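Local atomic coordinates of glycoside Hydrolase (Bacteroides uniformis, PDB entry 5TA0), a protein that probably hydrolyses agarose-derived galactans as a glycoside hydrolase of a human gut bacterium, here a single-site variant with neoagarooctaose bound. Residues Ile55-Asn58 with Tyr59-Ser62; Val122-Thr125 with Lys126-Pro129; Asn299-Ala302 with Thr303-Met306; Leu354-Phe357 with Met358-Thr361; Ser613-Lys616 with Gly617-Ile621. One frame throughout, in Å; residues are numbered along the deposited sequence.

Interaction 1 (Ile55-Asn58 with Tyr59-Ser62); sequences INEN and YWDS. With EDO (1,2-ethanediol), chain J.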
loop_
_atom_site.group_PDB
_atom_site.type_symbol
_atom_site.label_atom_id
_atom_site.label_comp_id
_atom_site.label_asym_id
_atom_site.label_seq_id
_atom_site.Cartn_x
_atom_site.Cartn_y
_atom_site.Cartn_z
ATOM N N ILE A 55 18.877 -3.174 6.431
ATOM C CA ILE A 55 19.667 -4.100 7.259
ATOM C C ILE A 55 20.913 -3.484 7.885
ATOM O O ILE A 55 21.406 -4.001 8.890
ATOM C CB ILE A 55 20.044 -5.395 6.491
ATOM C CG1 ILE A 55 21.026 -5.113 5.346
ATOM C CG2 ILE A 55 18.794 -6.099 6.005
ATOM C CD1 ILE A 55 21.490 -6.362 4.627
ATOM N N ASN A 56 21.378 -2.358 7.339
ATOM C CA ASN A 56 22.676 -1.776 7.717
ATOM C C ASN A 56 22.587 -0.495 8.529
ATOM O O ASN A 56 23.605 0.040 8.928
ATOM C CB ASN A 56 23.614 -1.608 6.513
ATOM C CG ASN A 56 23.025 -0.753 5.416
ATOM O OD1 ASN A 56 21.867 -0.922 5.026
ATOM N ND2 ASN A 56 23.822 0.151 4.896
ATOM N N GLU A 57 21.390 0.018 8.786
ATOM C CA GLU A 57 21.302 1.217 9.629
ATOM C C GLU A 57 21.966 0.862 10.989
ATOM O O GLU A 57 21.799 -0.243 11.504
ATOM C CB GLU A 57 19.865 1.758 9.710
ATOM C CG GLU A 57 18.795 0.827 10.176
ATOM C CD GLU A 57 17.479 1.540 10.324
ATOM O OE1 GLU A 57 17.331 2.185 11.372
ATOM O OE2 GLU A 57 16.622 1.465 9.412
ATOM N N ASN A 58 22.693 1.845 11.535
ATOM C CA ASN A 58 23.481 1.631 12.757
ATOM C C ASN A 58 22.632 1.468 14.023
ATOM O O ASN A 58 23.113 0.993 15.047
ATOM C CB ASN A 58 24.644 2.656 12.924
ATOM C CG ASN A 58 24.203 4.093 13.193
ATOM O OD1 ASN A 58 23.074 4.361 13.581
ATOM N ND2 ASN A 58 25.144 5.025 12.996
ATOM N N TYR A 59 21.356 1.817 13.916
ATOM C CA TYR A 59 20.402 1.724 15.016
ATOM C C TYR A 59 20.112 0.282 15.461
ATOM O O TYR A 59 19.634 0.069 16.566
ATOM C CB TYR A 59 19.084 2.429 14.650
ATOM C CG TYR A 59 19.154 3.930 14.461
ATOM C CD1 TYR A 59 20.001 4.745 15.258
ATOM C CD2 TYR A 59 18.351 4.562 13.509
ATOM C CE1 TYR A 59 20.036 6.113 15.094
ATOM C CE2 TYR A 59 18.381 5.941 13.350
ATOM C CZ TYR A 59 19.233 6.702 14.142
ATOM O OH TYR A 59 19.238 8.070 13.967
ATOM N N TRP A 60 20.405 -0.720 14.625
ATOM C CA TRP A 60 20.314 -2.106 15.049
ATOM C C TRP A 60 21.327 -2.493 16.137
ATOM O O TRP A 60 21.126 -3.497 16.787
ATOM C CB TRP A 60 20.581 -3.065 13.895
ATOM C CG TRP A 60 19.552 -3.120 12.800
ATOM C CD1 TRP A 60 19.650 -2.568 11.556
ATOM C CD2 TRP A 60 18.301 -3.848 12.821
ATOM N NE1 TRP A 60 18.523 -2.870 10.817
ATOM C CE2 TRP A 60 17.690 -3.664 11.558
ATOM C CE3 TRP A 60 17.648 -4.633 13.782
ATOM C CZ2 TRP A 60 16.465 -4.222 11.240
ATOM C CZ3 TRP A 60 16.451 -5.189 13.472
ATOM C CH2 TRP A 60 15.853 -4.984 12.196
ATOM N N ASP A 61 22.384 -1.708 16.277
ATOM C CA ASP A 61 23.618 -2.173 16.920
ATOM C C ASP A 61 24.004 -1.443 18.181
ATOM O O ASP A 61 25.118 -1.650 18.687
ATOM C CB ASP A 61 24.732 -2.068 15.889
ATOM C CG ASP A 61 24.456 -2.965 14.690
ATOM O OD1 ASP A 61 24.231 -4.159 14.904
ATOM O OD2 ASP A 61 24.399 -2.437 13.581
ATOM N N SER A 62 23.127 -0.617 18.722
ATOM C CA SER A 62 23.399 0.044 20.000
ATOM C C SER A 62 22.118 0.415 20.725
ATOM O O SER A 62 21.073 0.640 20.087
ATOM C CB SER A 62 24.263 1.281 19.802
ATOM O OG SER A 62 23.607 2.274 19.051
HETATM C C1 EDO J . 21.728 2.795 2.450
HETATM O O1 EDO J . 22.276 1.547 2.857
HETATM C C2 EDO J . 20.590 2.540 1.495
HETATM O O2 EDO J . 21.077 2.131 0.219
HETATM O O HOH W 1 25.199 -1.645 10.586
HETATM O O HOH W 2 24.881 2.245 16.816
#
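Asn-58 and Asp-61 close a short 3-10 turn: Asp-61 N gives its proton to Asn-58 O at 3.1 Å, approaching from above the carbonyl plane. One step earlier, Trp-60 N points almost straight at Glu-57 O, but at 3.5 Å that bond is weak. Two waters fasten the outside of the turn. One donates to both Asn-56 O and Asp-61 OD2; the other donates to Asn-58 O and sits 2.6 Å from Ser-62 OG.

The rest is contact between side chains and carbonyls. Glu-57 has its CG tucked between the backbone N and the carbonyl carbon (chi1 56°); the extended chain beyond it and the turned carboxylate (chi3 -81°) set OE1 at the edge of the Tyr-59 ring, 3.4 Å from CD2 and near the ring plane. Carboxylate and ring are turned 60° apart. The CG of the same glutamate lies 3.8 Å from Trp-60 NE1, while Glu-57 O meets the indole edge at Trp-60 CD1, 3.2 Å away.

The polar ends are held from outside the turn: Trp-60 NE1 bonds to Thr-54 O, Tyr-59 OH accepts from Trp-377 N, and Asp-61 OD1 forms a salt bridge with Arg-70. The turn belongs to the loop between strand 50-51 and helix 69-76, with the side chain of Tyr-59 about 7 Å, nearest atoms, from a bound galactose. Trp-60 is buried against Leu-69, Leu-73 and Ile-74 of that helix, and Ile-55 and Asn-56 rest on Tyr-121 of helix 107-123.

Interaction 2 (Val122-Thr125 with Lys126-Pro129); sequences VQNT and KVHP. With EDO (1,2-ethanediol), chain B.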
loop_
_atom_site.group_PDB
_atom_site.type_symbol
_atom_site.label_atom_id
_atom_site.label_comp_id
_atom_site.label_asym_id
_atom_site.label_seq_id
_atom_site.Cartn_x
_atom_site.Cartn_y
_atom_site.Cartn_z
ATOM N N VAL A 122 31.017 -2.747 2.611
ATOM C CA VAL A 122 31.882 -3.902 2.402
ATOM C C VAL A 122 32.495 -4.407 3.711
ATOM O O VAL A 122 32.583 -5.624 3.904
ATOM C CB VAL A 122 32.970 -3.544 1.364
ATOM C CG1 VAL A 122 34.136 -4.535 1.397
ATOM C CG2 VAL A 122 32.348 -3.465 -0.028
ATOM N N GLN A 123 32.891 -3.491 4.588
ATOM C CA GLN A 123 33.484 -3.861 5.884
ATOM C C GLN A 123 32.458 -4.307 6.916
ATOM O O GLN A 123 32.814 -4.921 7.934
ATOM C CB GLN A 123 34.322 -2.708 6.445
ATOM C CG GLN A 123 35.553 -2.429 5.588
ATOM C CD GLN A 123 36.344 -1.201 6.005
ATOM O OE1 GLN A 123 35.840 -0.305 6.677
ATOM N NE2 GLN A 123 37.593 -1.145 5.574
ATOM N N ASN A 124 31.175 -4.030 6.672
ATOM C CA ASN A 124 30.106 -4.340 7.626
ATOM C C ASN A 124 29.621 -5.767 7.388
ATOM O O ASN A 124 28.481 -6.026 7.024
ATOM C CB ASN A 124 28.972 -3.310 7.489
ATOM C CG ASN A 124 28.052 -3.281 8.688
ATOM O OD1 ASN A 124 28.202 -4.051 9.637
ATOM N ND2 ASN A 124 27.074 -2.352 8.663
ATOM N N THR A 125 30.516 -6.722 7.646
ATOM C CA THR A 125 30.253 -8.101 7.299
ATOM C C THR A 125 29.100 -8.723 8.091
ATOM O O THR A 125 28.487 -9.656 7.606
ATOM C CB THR A 125 31.520 -8.964 7.456
ATOM O OG1 THR A 125 31.989 -8.822 8.788
ATOM C CG2 THR A 125 32.587 -8.515 6.469
ATOM N N LYS A 126 28.798 -8.196 9.277
ATOM C CA LYS A 126 27.718 -8.755 10.088
ATOM C C LYS A 126 26.351 -8.616 9.413
ATOM O O LYS A 126 25.454 -9.390 9.691
ATOM C CB LYS A 126 27.674 -8.131 11.495
ATOM C CG LYS A 126 27.267 -6.669 11.526
ATOM C CD LYS A 126 27.400 -6.081 12.918
ATOM C CE LYS A 126 27.018 -4.610 12.959
ATOM N NZ LYS A 126 28.005 -3.694 12.325
ATOM N N VAL A 127 26.194 -7.648 8.513
ATOM C CA VAL A 127 24.898 -7.463 7.886
ATOM C C VAL A 127 24.755 -8.274 6.602
ATOM O O VAL A 127 23.645 -8.492 6.147
ATOM C CB VAL A 127 24.574 -5.979 7.607
ATOM C CG1 VAL A 127 24.852 -5.103 8.826
ATOM C CG2 VAL A 127 25.245 -5.460 6.333
ATOM N N HIS A 128 25.859 -8.741 5.998
ATOM C CA HIS A 128 25.766 -9.370 4.686
ATOM C C HIS A 128 24.834 -10.600 4.629
ATOM O O HIS A 128 24.112 -10.774 3.655
ATOM C CB HIS A 128 27.149 -9.716 4.138
ATOM C CG HIS A 128 28.027 -8.515 3.958
ATOM N ND1 HIS A 128 29.387 -8.607 3.768
ATOM C CD2 HIS A 128 27.747 -7.188 3.975
ATOM C CE1 HIS A 128 29.908 -7.398 3.672
ATOM N NE2 HIS A 128 28.933 -6.513 3.797
ATOM N N PRO A 129 24.809 -11.432 5.704
ATOM C CA PRO A 129 23.886 -12.574 5.699
ATOM C C PRO A 129 22.399 -12.205 5.679
ATOM O O PRO A 129 21.579 -13.079 5.416
ATOM C CB PRO A 129 24.254 -13.329 6.982
ATOM C CG PRO A 129 25.685 -12.982 7.215
ATOM C CD PRO A 129 25.749 -11.522 6.845
HETATM C C1 EDO B . 19.614 -14.771 9.414
HETATM O O1 EDO B . 19.889 -15.962 10.151
HETATM C C2 EDO B . 20.852 -14.402 8.624
HETATM O O2 EDO B . 20.816 -15.145 7.407
#
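Asn-124 swings its CG away from its own backbone N (chi1 -162°), and Lys-126, extended as far as CE, bends back at its last torsion (chi4 -73°); together these bring Lys-126 NZ to Asn-124 OD1 at 2.7 Å. The ammonium reaches the amide oxygen from a position tilted 29° off the carbonyl plane, and the lysine's CG passes alongside the same oxygen. Val-127 CG1 touches the end of the same amide, 3.5 Å from Asn-124 ND2.

His-128 folds its ring back over the turn. Thr-125 CA makes a CH-pi contact, 3.8 Å from the ring centroid of His-128, and Asn-124 O lies over the same face, toward the rim. Val-122 O comes up at the ring edge, 3.2 Å from His-128 CE1. The imidazole's NE2 is bonded to Tyr-121 O, which fixes the ring's rotation.

Two backbone bonds tie the turn, Val-127 N to Asn-124 O and His-128 N to Thr-125 O, the latter 3.2 Å long; in both the donor stands above the carbonyl plane. Asn-124 is the centre of an inverse gamma turn, through which the chain leaves helix 107-123 and enters a 3-10 segment on its way to strand 134-140.

Interaction 3 (Asn299-Ala302 with Thr303-Met306); sequences NMEA and TMDM. With EDO (1,2-ethanediol), chain U.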
loop_
_atom_site.group_PDB
_atom_site.type_symbol
_atom_site.label_atom_id
_atom_site.label_comp_id
_atom_site.label_asym_id
_atom_site.label_seq_id
_atom_site.Cartn_x
_atom_site.Cartn_y
_atom_site.Cartn_z
ATOM N N ASN A 299 -13.232 3.745 0.004
ATOM C CA ASN A 299 -12.512 4.917 -0.548
ATOM C C ASN A 299 -11.220 4.514 -1.292
ATOM O O ASN A 299 -11.049 4.852 -2.453
ATOM C CB ASN A 299 -12.263 5.930 0.575
ATOM C CG ASN A 299 -11.481 7.148 0.131
ATOM O OD1 ASN A 299 -10.305 7.295 0.463
ATOM N ND2 ASN A 299 -12.102 8.008 -0.657
ATOM N N MET A 300 -10.329 3.777 -0.639
ATOM C CA MET A 300 -9.095 3.357 -1.324
ATOM C C MET A 300 -9.365 2.418 -2.496
ATOM O O MET A 300 -8.617 2.416 -3.470
ATOM C CB MET A 300 -8.079 2.764 -0.345
ATOM C CG MET A 300 -8.451 1.449 0.276
ATOM S SD MET A 300 -7.338 0.915 1.589
ATOM C CE MET A 300 -5.947 0.295 0.663
ATOM N N GLU A 301 -10.465 1.681 -2.437
ATOM C CA GLU A 301 -10.852 0.876 -3.592
ATOM C C GLU A 301 -11.123 1.764 -4.825
ATOM O O GLU A 301 -10.773 1.429 -5.957
ATOM C CB GLU A 301 -12.098 0.034 -3.272
ATOM C CG GLU A 301 -11.892 -1.066 -2.238
ATOM C CD GLU A 301 -10.901 -2.120 -2.682
ATOM O OE1 GLU A 301 -10.983 -2.577 -3.835
ATOM O OE2 GLU A 301 -10.015 -2.455 -1.878
ATOM N N ALA A 302 -11.763 2.911 -4.587
ATOM C CA ALA A 302 -12.054 3.868 -5.654
ATOM C C ALA A 302 -10.774 4.512 -6.198
ATOM O O ALA A 302 -10.629 4.660 -7.401
ATOM C CB ALA A 302 -13.033 4.923 -5.170
ATOM N N THR A 303 -9.878 4.891 -5.290
ATOM C CA THR A 303 -8.604 5.466 -5.700
ATOM C C THR A 303 -7.854 4.511 -6.630
ATOM O O THR A 303 -7.435 4.869 -7.725
ATOM C CB THR A 303 -7.748 5.758 -4.460
ATOM O OG1 THR A 303 -8.511 6.576 -3.552
ATOM C CG2 THR A 303 -6.458 6.438 -4.813
ATOM N N MET A 304 -7.692 3.280 -6.162
ATOM C CA MET A 304 -6.906 2.288 -6.934
ATOM C C MET A 304 -7.588 1.884 -8.242
ATOM O O MET A 304 -6.931 1.793 -9.272
ATOM C CB MET A 304 -6.575 1.093 -6.067
ATOM C CG MET A 304 -5.643 1.426 -4.927
ATOM S SD MET A 304 -5.067 0.018 -3.956
ATOM C CE MET A 304 -6.555 -0.357 -3.081
ATOM N N ASP A 305 -8.909 1.720 -8.205
ATOM C CA ASP A 305 -9.665 1.454 -9.447
ATOM C C ASP A 305 -9.519 2.562 -10.486
ATOM O O ASP A 305 -9.467 2.276 -11.683
ATOM C CB ASP A 305 -11.162 1.211 -9.168
ATOM C CG ASP A 305 -11.477 -0.213 -8.685
ATOM O OD1 ASP A 305 -10.545 -1.003 -8.420
ATOM O OD2 ASP A 305 -12.684 -0.514 -8.531
ATOM N N MET A 306 -9.451 3.817 -10.057
ATOM C CA MET A 306 -9.350 4.900 -11.003
ATOM C C MET A 306 -7.995 4.947 -11.691
ATOM O O MET A 306 -7.907 5.137 -12.899
ATOM C CB MET A 306 -9.654 6.219 -10.291
ATOM C CG MET A 306 -9.993 7.337 -11.243
ATOM S SD MET A 306 -10.936 8.666 -10.456
ATOM C CE MET A 306 -11.554 9.517 -11.913
HETATM C C1 EDO U . -9.892 9.759 3.541
HETATM O O1 EDO U . -10.054 9.653 2.145
HETATM C C2 EDO U . -8.929 10.870 3.860
HETATM O O2 EDO U . -7.976 10.303 4.721
HETATM O O HOH W 3 -7.910 6.618 -0.816
#
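Thr-303 sits one helical turn after Asn-299, and its side chain can be followed outward from CB, which lies 3.6 Å from Met-300 O. OG1, beside the backbone N (chi1 -54°), comes 3.3 Å from Asn-299 O and 2.8 Å from a water. CG2 is the other branch, anti to the backbone N, and the side chain touches Phe-252. The water donates to Asn-299 OD1 and so links the two side chains; an ethanediol also donates to that oxygen. The backbone NH of Thr-303 reaches Asn-299 O in the carbonyl plane, and three more i to i+4 bonds continue the helix.

Met-300 and Met-304 run alongside each other in the same direction, their CE methyls 3.8 Å apart. Replacing Asn-299 with an alanine would probably leave the bridging water without an acceptor at this end, and Phe-603 O without the ND2 proton it now receives.

Helix 298-315 is buried on several sides. Met-300 and Met-304 pack on Phe-357 of helix 340-358, and Ala-302 lies against Phe-603 and Val-605 of strand 602-609. Glu-301 and Asp-305 both form salt bridges with Arg-563, Asp-305 another with Lys-529, and Asp-305 touches Thr-634 and Thr-636 of strand 631-642.

Interaction 4 (Leu354-Phe357 with Met358-Thr361); sequences LMQF and MERT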
loop_
_atom_site.group_PDB
_atom_site.type_symbol
_atom_site.label_atom_id
_atom_site.label_comp_id
_atom_site.label_asym_id
_atom_site.label_seq_id
_atom_site.Cartn_x
_atom_site.Cartn_y
_atom_site.Cartn_z
ATOM N N LEU A 354 -3.590 -3.646 4.344
ATOM C CA LEU A 354 -2.900 -4.846 3.890
ATOM C C LEU A 354 -3.855 -5.836 3.260
ATOM O O LEU A 354 -3.589 -6.344 2.182
ATOM C CB LEU A 354 -2.141 -5.506 5.024
ATOM C CG LEU A 354 -1.549 -6.888 4.709
ATOM C CD1 LEU A 354 -0.634 -6.870 3.487
ATOM C CD2 LEU A 354 -0.766 -7.398 5.904
ATOM N N MET A 355 -4.966 -6.120 3.924
ATOM C CA MET A 355 -5.942 -7.053 3.341
ATOM C C MET A 355 -6.407 -6.585 1.949
ATOM O O MET A 355 -6.548 -7.383 1.005
ATOM C CB MET A 355 -7.147 -7.207 4.276
ATOM C CG MET A 355 -6.817 -7.918 5.578
ATOM S SD MET A 355 -6.554 -9.673 5.397
ATOM C CE MET A 355 -8.233 -10.325 5.270
ATOM N N GLN A 356 -6.619 -5.283 1.800
ATOM C CA GLN A 356 -7.077 -4.730 0.523
ATOM C C GLN A 356 -5.985 -4.813 -0.530
ATOM O O GLN A 356 -6.281 -5.172 -1.667
ATOM C CB GLN A 356 -7.632 -3.316 0.697
ATOM C CG GLN A 356 -8.842 -3.331 1.651
ATOM C CD GLN A 356 -9.550 -2.021 1.843
ATOM O OE1 GLN A 356 -9.684 -1.533 2.982
ATOM N NE2 GLN A 356 -10.066 -1.464 0.756
ATOM N N PHE A 357 -4.720 -4.635 -0.154
ATOM C CA PHE A 357 -3.623 -4.797 -1.130
ATOM C C PHE A 357 -3.467 -6.262 -1.540
ATOM O O PHE A 357 -3.224 -6.541 -2.727
ATOM C CB PHE A 357 -2.287 -4.285 -0.588
ATOM C CG PHE A 357 -2.305 -2.824 -0.175
ATOM C CD1 PHE A 357 -2.951 -1.837 -0.946
ATOM C CD2 PHE A 357 -1.657 -2.448 0.982
ATOM C CE1 PHE A 357 -2.951 -0.507 -0.551
ATOM C CE2 PHE A 357 -1.642 -1.139 1.357
ATOM C CZ PHE A 357 -2.299 -0.174 0.612
ATOM N N MET A 358 -3.694 -7.166 -0.604
ATOM C CA MET A 358 -3.611 -8.619 -0.891
ATOM C C MET A 358 -4.650 -9.016 -1.937
ATOM O O MET A 358 -4.397 -9.929 -2.745
ATOM C CB MET A 358 -3.782 -9.408 0.406
ATOM C CG MET A 358 -2.543 -9.382 1.290
ATOM S SD MET A 358 -2.830 -9.765 3.045
ATOM C CE MET A 358 -3.343 -11.467 2.923
ATOM N N GLU A 359 -5.798 -8.350 -1.959
ATOM C CA GLU A 359 -6.815 -8.605 -2.979
ATOM C C GLU A 359 -6.371 -8.229 -4.376
ATOM O O GLU A 359 -7.024 -8.670 -5.316
ATOM C CB GLU A 359 -8.108 -7.856 -2.712
ATOM C CG GLU A 359 -8.839 -8.279 -1.487
ATOM C CD GLU A 359 -10.080 -7.455 -1.253
ATOM O OE1 GLU A 359 -10.843 -7.212 -2.217
ATOM O OE2 GLU A 359 -10.277 -7.074 -0.101
ATOM N N ARG A 360 -5.343 -7.372 -4.513
ATOM C CA ARG A 360 -4.803 -6.951 -5.824
ATOM C C ARG A 360 -3.392 -7.327 -6.023
ATOM O O ARG A 360 -2.623 -6.623 -6.684
ATOM C CB ARG A 360 -4.761 -5.426 -5.923
ATOM C CG ARG A 360 -6.063 -4.828 -5.740
ATOM C CD ARG A 360 -6.018 -3.343 -6.067
ATOM N NE ARG A 360 -7.313 -2.868 -5.702
ATOM C CZ ARG A 360 -8.126 -2.114 -6.432
ATOM N NH1 ARG A 360 -7.773 -1.644 -7.629
ATOM N NH2 ARG A 360 -9.301 -1.788 -5.911
ATOM N N THR A 361 -2.993 -8.445 -5.440
ATOM C CA THR A 361 -1.627 -8.824 -5.416
ATOM C C THR A 361 -0.993 -8.912 -6.814
ATOM O O THR A 361 0.195 -8.649 -6.969
ATOM C CB THR A 361 -1.444 -10.116 -4.583
ATOM O OG1 THR A 361 -0.060 -10.427 -4.467
ATOM C CG2 THR A 361 -2.198 -11.305 -5.182
HETATM O O HOH W 4 -8.153 -3.925 -3.273
#
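Met-358 N bonds to Leu-354 O at 2.9 Å, nearly along the C=O axis, in the last regular turn of helix 340-358. From here the helix unwinds toward strand 364-369, in the helix-to-strand passage of an alpha/beta barrel. Arg-360 N also makes a 2.9 Å bond, but to Phe-357 O, only three residues back, and from 58° above the carbonyl plane. Between these two, Glu-359 N is shared: it bonds to Met-355 O, with a weak second bond to Gln-356 O. The spacing thus shortens from four residues to three as the helix ends, and a type I beta turn from Met-358 to Thr-361 overlaps that end.

A water extends the polar network: it lies 2.8 Å from Gln-356 O and accepts from Arg-360 NE at the edge of the guanidinium. Farther along that group, NH2 forms salt bridges with Glu-301 and Asp-305, and NH1 with Glu-308; these acids probably offset both Arg-360 and the positive groups of Lys-529 and Arg-563 close by. Glu-359 OE2 pairs with Arg-592.

In the packing, Gln-356 meets Met-300 of helix 298-315, and the Phe-357 ring stands edge-to-face with Tyr-326. Separately, Leu-354 and Met-358 both touch Phe-48 of helix 45-48 and Trp-417. Leu-354 carries CG away from its backbone N (chi1 171°), which turns its branch point to the thioether one turn on. Met-358 CG sits 3.3 Å from Leu-354 O, and its sulfur, SD, lies 3.6 Å from Leu-354 CG and 3.7 Å from the CD1 methyl of the same leucine.

Interaction 5 (Ser613-Lys616 with Gly617-Ile621); sequences SILK and GNNTI. With EDO (1,2-ethanediol), chain T.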
loop_
_atom_site.group_PDB
_atom_site.type_symbol
_atom_site.label_atom_id
_atom_site.label_comp_id
_atom_site.label_asym_id
_atom_site.label_seq_id
_atom_site.Cartn_x
_atom_site.Cartn_y
_atom_site.Cartn_z
ATOM N N SER A 613 -25.447 -15.721 -14.557
ATOM C CA SER A 613 -26.231 -16.008 -15.763
ATOM C C SER A 613 -26.627 -14.791 -16.578
ATOM O O SER A 613 -26.908 -14.933 -17.760
ATOM C CB SER A 613 -27.478 -16.833 -15.415
ATOM O OG SER A 613 -28.406 -16.085 -14.637
ATOM N N ILE A 614 -26.650 -13.602 -15.966
ATOM C CA ILE A 614 -26.953 -12.345 -16.663
ATOM C C ILE A 614 -25.788 -11.876 -17.532
ATOM O O ILE A 614 -25.986 -11.108 -18.489
ATOM C CB ILE A 614 -27.296 -11.215 -15.624
ATOM C CG1 ILE A 614 -28.579 -11.590 -14.854
ATOM C CG2 ILE A 614 -27.411 -9.836 -16.266
ATOM C CD1 ILE A 614 -28.969 -10.604 -13.761
ATOM N N LEU A 615 -24.581 -12.296 -17.187
ATOM C CA LEU A 615 -23.381 -11.813 -17.881
ATOM C C LEU A 615 -23.150 -12.546 -19.196
ATOM O O LEU A 615 -23.562 -13.699 -19.379
ATOM C CB LEU A 615 -22.151 -11.968 -16.990
ATOM C CG LEU A 615 -22.202 -11.177 -15.688
ATOM C CD1 LEU A 615 -20.954 -11.511 -14.897
ATOM C CD2 LEU A 615 -22.318 -9.674 -15.906
ATOM N N LYS A 616 -22.444 -11.869 -20.079
ATOM C CA LYS A 616 -22.068 -12.391 -21.395
ATOM C C LYS A 616 -20.617 -12.007 -21.631
ATOM O O LYS A 616 -19.937 -11.525 -20.730
ATOM C CB LYS A 616 -22.934 -11.739 -22.488
ATOM C CG LYS A 616 -24.429 -11.816 -22.320
ATOM C CD LYS A 616 -25.087 -11.460 -23.646
ATOM C CE LYS A 616 -25.024 -9.998 -23.999
ATOM N NZ LYS A 616 -26.050 -9.705 -25.054
ATOM N N GLY A 617 -20.130 -12.179 -22.853
ATOM C CA GLY A 617 -18.792 -11.691 -23.214
ATOM C C GLY A 617 -18.723 -10.191 -23.325
ATOM O O GLY A 617 -17.780 -9.571 -22.821
ATOM N N ASN A 618 -19.718 -9.593 -23.987
ATOM C CA ASN A 618 -19.812 -8.138 -24.096
ATOM C C ASN A 618 -21.014 -7.672 -23.307
ATOM O O ASN A 618 -22.159 -8.115 -23.535
ATOM C CB ASN A 618 -19.918 -7.698 -25.564
ATOM C CG ASN A 618 -18.684 -8.041 -26.384
ATOM O OD1 ASN A 618 -17.594 -8.253 -25.864
ATOM N ND2 ASN A 618 -18.876 -8.153 -27.712
ATOM N N ASN A 619 -20.777 -6.798 -22.341
ATOM C CA ASN A 619 -21.771 -6.442 -21.338
ATOM C C ASN A 619 -22.054 -4.964 -21.328
ATOM O O ASN A 619 -21.119 -4.152 -21.398
ATOM C CB ASN A 619 -21.272 -6.846 -19.954
ATOM C CG ASN A 619 -20.995 -8.321 -19.865
ATOM O OD1 ASN A 619 -21.921 -9.105 -19.662
ATOM N ND2 ASN A 619 -19.753 -8.718 -20.048
ATOM N N THR A 620 -23.326 -4.608 -21.178
ATOM C CA THR A 620 -23.757 -3.218 -21.117
ATOM C C THR A 620 -24.296 -2.972 -19.700
ATOM O O THR A 620 -25.235 -3.659 -19.280
ATOM C CB THR A 620 -24.835 -2.964 -22.198
ATOM O OG1 THR A 620 -24.299 -3.283 -23.492
ATOM C CG2 THR A 620 -25.304 -1.514 -22.177
ATOM N N ILE A 621 -23.704 -2.010 -18.973
ATOM C CA ILE A 621 -24.037 -1.708 -17.593
ATOM C C ILE A 621 -24.603 -0.290 -17.577
ATOM O O ILE A 621 -23.888 0.654 -17.929
ATOM C CB ILE A 621 -22.788 -1.837 -16.694
ATOM C CG1 ILE A 621 -22.353 -3.316 -16.637
ATOM C CG2 ILE A 621 -23.075 -1.268 -15.307
ATOM C CD1 ILE A 621 -20.940 -3.574 -16.131
HETATM C C1 EDO T . -15.844 -9.064 -29.578
HETATM O O1 EDO T . -16.946 -8.223 -29.791
HETATM C C2 EDO T . -14.783 -8.472 -28.692
HETATM O O2 EDO T . -15.308 -8.237 -27.403
#
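Asn-619 OD1 is gripped by two donors, Lys-616 N at 2.8 Å and, from a neighbouring loop, Asn-581 ND2. The backbone NH of Lys-616 arrives in the carbonyl plane of the amide, on a lone pair, and the bond is nearly straight at 166°. The other arm of the same amide turns back on the same residue: Asn-619 ND2 donates to Lys-616 O at 2.9 Å, standing well above that carbonyl's plane. ND2 has a second acceptor in Ile-549 O. With CG beside the backbone N (chi1 -59°) and the amide twisted at chi2 -82°, both ends of the group face the NH and C=O of one residue, and four bonds in all fix its rotation.

Around this clasp the contacts are looser. Leu-615 lies roughly perpendicular to Asn-619, with CD2 3.8 Å from Asn-619 OD1, and is itself buried on Met-637 and Ile-639 of strand 631-642. The lysine chain bends at chi3, which lays Lys-616 CE 3.5 Å from Asn-618 O. Asn-618 turns outward and holds an ethanediol through both amide atoms, ND2 giving a proton to one hydroxyl and OD1 taking one from the other; OD1 is also bonded to Asn-551 N.

A leucine in place of Asn-619 would probably leave Lys-616 N and O, Asn-581 ND2 and Ile-549 O without these mates and the turn freer to shift. The chemistry implies that a buried side-chain amide does the work of a backbone pair here, bracing the turn that leads into strand 619-624.

How the interactions relate
Interactions 3 and 4 are the core of the set: they lie on successive helices, 298-315 and 340-358, and touch directly through a salt bridge and packing. Interactions 1 and 2 also touch, but toward the surface, where Ile-55 meets Val-127 and Asp-61 lies against Lys-126; the first is a loop turn, the second the end of a helix and the loop after it. Interaction 5 stands apart from the other four, in the beta-rich C-terminal region, about 56 Å centre to centre from interaction 1. Buried charges and methionines mark the helical pair, waters and aromatic edges the first loop, a lysine-to-amide bond and a histidine face the second, and an amide held by four hydrogen bonds the strand entry.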